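Local coordinates for heme utilization cystosolic carrier protein HutX (Pectobacterium carotovorum, PDB 2PH0), which probably binds heme and carries it through the cytosol during heme utilisation, at residues G59-I64 against S76-G81. Numbering follows the deposited sequence.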
loop_
_atom_site.group_PDB
_atom_site.type_symbol
_atom_site.label_atom_id
_atom_site.label_comp_id
_atom_site.label_asym_id
_atom_site.label_seq_id
_atom_site.Cartn_x
_atom_site.Cartn_y
_atom_site.Cartn_z
ATOM N N GLY B 59 -17.974 -7.608 6.006
ATOM C CA GLY B 59 -17.756 -8.613 4.984
ATOM C C GLY B 59 -16.651 -8.153 4.049
ATOM O O GLY B 59 -15.904 -7.238 4.381
ATOM N N GLU B 60 -16.556 -8.765 2.874
ATOM C CA GLU B 60 -15.509 -8.421 1.918
ATOM C C GLU B 60 -15.579 -7.007 1.345
ATOM O O GLU B 60 -16.614 -6.562 0.854
ATOM C CB GLU B 60 -15.501 -9.434 0.773
ATOM C CG GLU B 60 -14.409 -9.208 -0.262
ATOM C CD GLU B 60 -14.276 -10.382 -1.216
ATOM O OE1 GLU B 60 -13.800 -11.452 -0.776
ATOM O OE2 GLU B 60 -14.657 -10.237 -2.399
ATOM N N VAL B 61 -14.452 -6.312 1.424
ATOM C CA VAL B 61 -14.316 -4.956 0.905
ATOM C C VAL B 61 -13.016 -4.946 0.112
ATOM O O VAL B 61 -12.333 -5.968 0.023
ATOM C CB VAL B 61 -14.227 -3.912 2.051
ATOM C CG1 VAL B 61 -15.550 -3.823 2.790
ATOM C CG2 VAL B 61 -13.122 -4.290 3.017
ATOM N N THR B 62 -12.684 -3.807 -0.486
ATOM C CA THR B 62 -11.447 -3.703 -1.251
ATOM C C THR B 62 -10.578 -2.620 -0.635
ATOM O O THR B 62 -10.953 -1.444 -0.648
ATOM C CB THR B 62 -11.712 -3.328 -2.726
ATOM O OG1 THR B 62 -12.430 -4.387 -3.379
ATOM C CG2 THR B 62 -10.398 -3.097 -3.449
ATOM N N LEU B 63 -9.436 -3.008 -0.070
ATOM C CA LEU B 63 -8.525 -2.027 0.519
ATOM C C LEU B 63 -7.549 -1.658 -0.587
ATOM O O LEU B 63 -7.019 -2.530 -1.270
ATOM C CB LEU B 63 -7.777 -2.610 1.724
ATOM C CG LEU B 63 -6.832 -1.615 2.413
ATOM C CD1 LEU B 63 -6.738 -1.924 3.896
ATOM C CD2 LEU B 63 -5.460 -1.676 1.759
ATOM N N ILE B 64 -7.317 -0.366 -0.766
ATOM C CA ILE B 64 -6.449 0.103 -1.836
ATOM C C ILE B 64 -5.402 1.087 -1.355
ATOM O O ILE B 64 -5.692 1.964 -0.538
ATOM C CB ILE B 64 -7.276 0.822 -2.937
ATOM C CG1 ILE B 64 -8.259 -0.152 -3.582
ATOM C CG2 ILE B 64 -6.348 1.433 -3.990
ATOM C CD1 ILE B 64 -9.176 0.497 -4.603
ATOM N N SER B 76 -10.891 -8.439 0.437
ATOM C CA SER B 76 -11.009 -9.354 1.559
ATOM C C SER B 76 -11.734 -8.675 2.698
ATOM O O SER B 76 -12.014 -7.474 2.645
ATOM C CB SER B 76 -9.628 -9.813 2.042
ATOM O OG SER B 76 -8.870 -8.720 2.519
ATOM N N GLU B 77 -12.046 -9.463 3.720
ATOM C CA GLU B 77 -12.720 -8.971 4.907
ATOM C C GLU B 77 -11.615 -8.236 5.650
ATOM O O GLU B 77 -10.499 -8.732 5.746
ATOM C CB GLU B 77 -13.238 -10.166 5.717
ATOM C CG GLU B 77 -13.989 -9.843 6.993
ATOM C CD GLU B 77 -14.534 -11.102 7.659
ATOM O OE1 GLU B 77 -13.749 -12.049 7.876
ATOM O OE2 GLU B 77 -15.741 -11.147 7.961
ATOM N N LEU B 78 -11.910 -7.046 6.151
ATOM C CA LEU B 78 -10.910 -6.266 6.861
ATOM C C LEU B 78 -10.514 -6.959 8.168
ATOM O O LEU B 78 -11.359 -7.263 9.008
ATOM C CB LEU B 78 -11.461 -4.869 7.145
ATOM C CG LEU B 78 -10.438 -3.732 7.162
ATOM C CD1 LEU B 78 -9.725 -3.657 5.817
ATOM C CD2 LEU B 78 -11.140 -2.425 7.471
ATOM N N PRO B 79 -9.217 -7.238 8.347
ATOM C CA PRO B 79 -8.803 -7.899 9.585
ATOM C C PRO B 79 -8.860 -6.972 10.790
ATOM O O PRO B 79 -8.634 -5.774 10.671
ATOM C CB PRO B 79 -7.379 -8.353 9.271
ATOM C CG PRO B 79 -6.899 -7.303 8.326
ATOM C CD PRO B 79 -8.085 -7.119 7.412
ATOM N N THR B 80 -9.168 -7.531 11.952
ATOM C CA THR B 80 -9.214 -6.737 13.172
ATOM C C THR B 80 -7.773 -6.566 13.662
ATOM O O THR B 80 -6.866 -7.249 13.181
ATOM C CB THR B 80 -10.053 -7.442 14.254
ATOM O OG1 THR B 80 -9.634 -8.805 14.371
ATOM C CG2 THR B 80 -11.532 -7.411 13.881
ATOM N N GLY B 81 -7.547 -5.662 14.608
ATOM C CA GLY B 81 -6.193 -5.469 15.094
ATOM C C GLY B 81 -6.069 -5.001 16.531
ATOM O O GLY B 81 -7.061 -4.659 17.173
HETATM O O HOH W 1 -16.664 -8.702 8.087
HETATM O O HOH W 2 -14.489 -6.295 6.382
#
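Val-61 and Ser-76 form an antiparallel hydrogen-bonded pair at the open end of a beta hairpin: Val-61 N donates to Ser-76 O at 3.0 Å, almost straight at 176°, and Ser-76 N returns a bond to Val-61 O at 2.9 Å. The hairpin, strands 60-66 and 70-75, lies at one end of the chain's six-stranded antiparallel sheet in this ChuX/HutX-type fold, with 70-75 as the outer strand. At Ser-76 the chain turns a corner and leaves for the three-stranded sheet that starts at 81-84, and beyond it water links the two segments.

The donor Val-61 N sits above the carbonyl plane of Ser-76, and Val-61 CG2 also closes on Ser-76 O, at 3.4 Å. Two residues along the strand, Leu-63 reaches across with CG anti to its backbone N (chi1 -178°), and its CD1 meets Leu-78 CD1 at 4.0 Å, the two side chains crossing at about a right angle. Trp-52 of helix 48-55 packs on both leucines, and Leu-63 also touches Leu-72 of the second subunit. The solvent-exposed Glu-60 lays its CG 3.7 Å from Ser-76 N, while its carboxylate goes on to a salt bridge with Lys-75.

Beyond the corner, one water accepts from Leu-78 N and donates to Gly-59 O. A second takes the Gly-59 N-H at 2.7 Å and donates to Glu-77 OE2 at 2.6 Å.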